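Local coordinates for protein succinate dehydrogenase subunit A (Mycolicibacterium smegmatis, PDB 7D6V) that probably oxidises succinate to fumarate at its bound FAD, as the flavoprotein subunit of a mycobacterial succinate dehydrogenase of the electron transport chain, at residues G52-A57 and N427-L432. Numbering follows the deposited sequence.
Sequences GGCAAA and NSLSDL. With FAD (flavin-adenine dinucleotide), chain D.
At the isoalloxazine end of the FAD pocket, the short strand 54-55 packs against the first turn of helix 427-448: C54 and the G53 carbonyl meet L429, and A55 meets N427 and S430. The apolar contact is C54 SG against L429 CB, at 3.5 Å. With chi1 at -72°, SG stands anti to its carbonyl carbon and lies against the base of the leucine rather than its tip. One methyl, L429 CD1, lies 3.4 Å from G53 O, a van der Waals contact with the carbonyl, while L429 CG sits 3.6 Å from FAD O2 on the pyrimidine side of the flavin. I140 of helix 136-159 touches both C54 and L429 side chains.

In this FAD-binding domain of the succinate dehydrogenase/fumarate reductase family, the helix presents its N-terminal turn to flavin and strand together, as L429 touches G53 and C54 as well as FAD O2. L429 N is 3.5 Å from FAD O2, an approach consistent with the positive end of the helix dipole facing that carbonyl. From the other segment, G52 N makes a weak hydrogen bond to FAD O4, bent to 121° at the hydrogen.

Polar contact with the strand centres on S430. The stronger partner of its OG is H90 NE2, in a hydrogen bond. A chi1 of 58° sets OG between the backbone N and the carbonyl carbon, 3.2 Å from A55 O; the N427 carbonyl competes for the same proton, and either bond would be weak. A55 CB lies 3.3 Å from N427 OD1, whose amide is held by H70 at OD1 and T74 at ND2.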
ATOM      1  N   GLY A  52     -11.827   1.595   4.881  1.00 17.95           N
ATOM      2  CA  GLY A  52     -12.822   2.313   5.651  1.00 17.95           C
ATOM      3  C   GLY A  52     -12.315   2.832   6.977  1.00 17.95           C
ATOM      4  O   GLY A  52     -11.546   3.795   7.020  1.00 17.95           O
ATOM      5  N   GLY A  53     -12.738   2.205   8.069  1.00 15.82           N
ATOM      6  CA  GLY A  53     -12.335   2.663   9.383  1.00 15.82           C
ATOM      7  C   GLY A  53     -12.614   1.608  10.428  1.00 15.82           C
ATOM      8  O   GLY A  53     -13.101   0.516  10.128  1.00 15.82           O
ATOM      9  N   CYS A  54     -12.280   1.944  11.669  1.00 15.29           N
ATOM     10  CA  CYS A  54     -12.540   1.094  12.823  1.00 15.29           C
ATOM     11  C   CYS A  54     -13.711   1.670  13.598  1.00 15.29           C
ATOM     12  O   CYS A  54     -13.665   2.826  14.025  1.00 15.29           O
ATOM     13  CB  CYS A  54     -11.316   0.997  13.731  1.00 15.29           C
ATOM     14  SG  CYS A  54      -9.965   0.034  13.086  1.00 15.29           S
ATOM     15  N   ALA A  55     -14.742   0.859  13.806  1.00 14.40           N
ATOM     16  CA  ALA A  55     -15.888   1.281  14.601  1.00 14.40           C
ATOM     17  C   ALA A  55     -15.515   1.187  16.075  1.00 14.40           C
ATOM     18  O   ALA A  55     -15.283   0.093  16.596  1.00 14.40           O
ATOM     19  CB  ALA A  55     -17.105   0.423  14.276  1.00 14.40           C
ATOM     20  N   ALA A  56     -15.448   2.332  16.747  1.00 13.90           N
ATOM     21  CA  ALA A  56     -15.111   2.377  18.161  1.00 13.90           C
ATOM     22  C   ALA A  56     -15.818   3.562  18.796  1.00 13.90           C
ATOM     23  O   ALA A  56     -15.689   4.691  18.317  1.00 13.90           O
ATOM     24  CB  ALA A  56     -13.598   2.484  18.369  1.00 13.90           C
ATOM     25  N   ALA A  57     -16.553   3.305  19.878  1.00 13.56           N
ATOM     26  CA  ALA A  57     -17.325   4.342  20.561  1.00 13.56           C
ATOM     27  C   ALA A  57     -16.394   5.203  21.416  1.00 13.56           C
ATOM     28  O   ALA A  57     -16.460   5.231  22.646  1.00 13.56           O
ATOM     29  CB  ALA A  57     -18.433   3.718  21.395  1.00 13.56           C
ATOM     30  N   ASN A 427     -16.707  -2.838  11.673  1.00 15.17           N
ATOM     31  CA  ASN A 427     -16.685  -3.733  12.823  1.00 15.17           C
ATOM     32  C   ASN A 427     -15.613  -4.802  12.692  1.00 15.17           C
ATOM     33  O   ASN A 427     -15.117  -5.299  13.706  1.00 15.17           O
ATOM     34  CB  ASN A 427     -18.052  -4.387  13.008  1.00 15.17           C
ATOM     35  CG  ASN A 427     -18.928  -3.645  13.990  1.00 15.17           C
ATOM     36  OD1 ASN A 427     -18.583  -2.562  14.454  1.00 15.17           O
ATOM     37  ND2 ASN A 427     -20.080  -4.218  14.298  1.00 15.17           N
ATOM     38  N   SER A 428     -15.246  -5.177  11.468  1.00 16.48           N
ATOM     39  CA  SER A 428     -14.242  -6.222  11.298  1.00 16.48           C
ATOM     40  C   SER A 428     -12.868  -5.760  11.758  1.00 16.48           C
ATOM     41  O   SER A 428     -12.144  -6.515  12.416  1.00 16.48           O
ATOM     42  CB  SER A 428     -14.189  -6.671   9.844  1.00 16.48           C
ATOM     43  OG  SER A 428     -15.492  -6.910   9.360  1.00 16.48           O
ATOM     44  N   LEU A 429     -12.486  -4.528  11.415  1.00 15.73           N
ATOM     45  CA  LEU A 429     -11.157  -4.041  11.766  1.00 15.73           C
ATOM     46  C   LEU A 429     -10.974  -3.952  13.277  1.00 15.73           C
ATOM     47  O   LEU A 429      -9.908  -4.296  13.797  1.00 15.73           O
ATOM     48  CB  LEU A 429     -10.904  -2.688  11.105  1.00 15.73           C
ATOM     49  CG  LEU A 429     -10.752  -2.689   9.583  1.00 15.73           C
ATOM     50  CD1 LEU A 429     -10.426  -1.298   9.076  1.00 15.73           C
ATOM     51  CD2 LEU A 429      -9.677  -3.671   9.158  1.00 15.73           C
ATOM     52  N   SER A 430     -11.995  -3.488  13.997  1.00 14.91           N
ATOM     53  CA  SER A 430     -11.905  -3.431  15.452  1.00 14.91           C
ATOM     54  C   SER A 430     -12.064  -4.807  16.090  1.00 14.91           C
ATOM     55  O   SER A 430     -11.483  -5.067  17.153  1.00 14.91           O
ATOM     56  CB  SER A 430     -12.945  -2.453  15.999  1.00 14.91           C
ATOM     57  OG  SER A 430     -14.254  -2.822  15.610  1.00 14.91           O
ATOM     58  N   ASP A 431     -12.861  -5.681  15.468  1.00 15.77           N
ATOM     59  CA  ASP A 431     -12.927  -7.083  15.863  1.00 15.77           C
ATOM     60  C   ASP A 431     -11.529  -7.686  15.869  1.00 15.77           C
ATOM     61  O   ASP A 431     -11.152  -8.410  16.798  1.00 15.77           O
ATOM     62  CB  ASP A 431     -13.876  -7.817  14.898  1.00 15.77           C
ATOM     63  CG  ASP A 431     -13.833  -9.353  15.001  1.00 15.77           C
ATOM     64  OD1 ASP A 431     -14.788  -9.979  14.498  1.00 15.77           O
ATOM     65  OD2 ASP A 431     -12.896  -9.961  15.553  1.00 15.77           O
ATOM     66  N   LEU A 432     -10.746  -7.386  14.831  1.00 14.55           N
ATOM     67  CA  LEU A 432      -9.388  -7.910  14.745  1.00 14.55           C
ATOM     68  C   LEU A 432      -8.603  -7.608  16.012  1.00 14.55           C
ATOM     69  O   LEU A 432      -8.064  -8.516  16.647  1.00 14.55           O
ATOM     70  CB  LEU A 432      -8.669  -7.327  13.530  1.00 14.55           C
ATOM     71  CG  LEU A 432      -9.269  -7.620  12.158  1.00 14.55           C
ATOM     72  CD1 LEU A 432      -8.293  -7.244  11.061  1.00 14.55           C
ATOM     73  CD2 LEU A 432      -9.693  -9.073  12.054  1.00 14.55           C
TER
HETATM   74  PA  FAD D 701      -5.807 -11.305   7.133  1.00 47.92           P
HETATM   75  O1A FAD D 701      -4.930 -10.249   7.695  1.00 60.35           O
HETATM   76  O2A FAD D 701      -6.621 -11.011   5.933  1.00 49.78           O
HETATM   77  O5B FAD D 701      -4.866 -12.535   6.747  1.00 56.78           O
HETATM   78  C5B FAD D 701      -4.708 -13.690   7.551  1.00 44.11           C
HETATM   79  C4B FAD D 701      -3.247 -14.107   7.574  1.00 52.81           C
HETATM   80  O4B FAD D 701      -3.138 -15.520   7.705  1.00 51.81           O
HETATM   81  C3B FAD D 701      -2.482 -13.760   6.319  1.00 50.05           C
HETATM   82  O3B FAD D 701      -1.224 -13.244   6.725  1.00 55.52           O
HETATM   83  C2B FAD D 701      -2.252 -15.082   5.636  1.00 47.82           C
HETATM   84  O2B FAD D 701      -1.055 -15.105   4.870  1.00 66.09           O
HETATM   85  C1B FAD D 701      -2.157 -16.015   6.807  1.00 53.66           C
HETATM   86  N9A FAD D 701      -2.461 -17.399   6.413  1.00 52.69           N
HETATM   87  C8A FAD D 701      -3.582 -17.836   5.840  1.00 42.11           C
HETATM   88  N7A FAD D 701      -3.521 -19.161   5.622  1.00 48.96           N
HETATM   89  C5A FAD D 701      -2.332 -19.588   6.059  1.00 47.12           C
HETATM   90  C6A FAD D 701      -1.617 -20.871   6.133  1.00 47.41           C
HETATM   91  N6A FAD D 701      -2.170 -22.006   5.681  1.00 50.65           N
HETATM   92  N1A FAD D 701      -0.389 -20.872   6.665  1.00 47.33           N
HETATM   93  C2A FAD D 701       0.187 -19.761   7.130  1.00 51.28           C
HETATM   94  N3A FAD D 701      -0.402 -18.568   7.094  1.00 51.84           N
HETATM   95  C4A FAD D 701      -1.638 -18.421   6.582  1.00 48.04           C
HETATM   96  N1  FAD D 701     -13.443  -4.535   6.838  1.00 62.94           N
HETATM   97  C2  FAD D 701     -13.779  -3.349   7.383  1.00 63.04           C
HETATM   98  O2  FAD D 701     -14.141  -3.324   8.562  1.00 56.25           O
HETATM   99  N3  FAD D 701     -13.740  -2.198   6.712  1.00 65.67           N
HETATM  100  C4  FAD D 701     -13.368  -2.140   5.440  1.00 65.21           C
HETATM  101  O4  FAD D 701     -13.339  -1.059   4.838  1.00 66.69           O
HETATM  102  C4X FAD D 701     -12.986  -3.387   4.758  1.00 60.33           C
HETATM  103  N5  FAD D 701     -12.597  -3.399   3.474  1.00 60.90           N
HETATM  104  C5X FAD D 701     -12.250  -4.554   2.885  1.00 55.02           C
HETATM  105  C6  FAD D 701     -11.848  -4.548   1.559  1.00 53.65           C
HETATM  106  C7  FAD D 701     -11.494  -5.731   0.942  1.00 50.56           C
HETATM  107  C7M FAD D 701     -11.060  -5.739  -0.494  1.00 49.65           C
HETATM  108  C8  FAD D 701     -11.542  -7.000   1.696  1.00 47.62           C
HETATM  109  C8M FAD D 701     -11.155  -8.285   1.027  1.00 42.14           C
HETATM  110  C9  FAD D 701     -11.938  -7.013   3.020  1.00 49.32           C
HETATM  111  C9A FAD D 701     -12.294  -5.831   3.637  1.00 54.45           C
HETATM  112  N10 FAD D 701     -12.698  -5.841   4.974  1.00 55.67           N
HETATM  113  C10 FAD D 701     -13.047  -4.621   5.559  1.00 57.06           C
HETATM  114  C1' FAD D 701     -12.737  -7.081   5.742  1.00 52.27           C
HETATM  115  C2' FAD D 701     -11.532  -7.137   6.673  1.00 57.37           C
HETATM  116  O2' FAD D 701     -10.394  -6.558   6.039  1.00 60.89           O
HETATM  117  C3' FAD D 701     -11.152  -8.559   7.044  1.00 54.68           C
HETATM  118  O3' FAD D 701     -12.209  -9.125   7.806  1.00 59.71           O
HETATM  119  C4' FAD D 701      -9.885  -8.573   7.884  1.00 52.15           C
HETATM  120  O4' FAD D 701      -8.810  -8.019   7.139  1.00 56.02           O
HETATM  121  C5' FAD D 701      -9.488  -9.972   8.312  1.00 53.37           C
HETATM  122  O5' FAD D 701      -8.199  -9.886   8.900  1.00 50.83           O
HETATM  123  P   FAD D 701      -7.439 -11.148   9.509  1.00 52.77           P
HETATM  124  O1P FAD D 701      -6.340 -10.623  10.363  1.00 55.36           O
HETATM  125  O2P FAD D 701      -8.427 -12.080  10.114  1.00 55.97           O
HETATM  126  O3P FAD D 701      -6.808 -11.900   8.236  1.00 53.35           O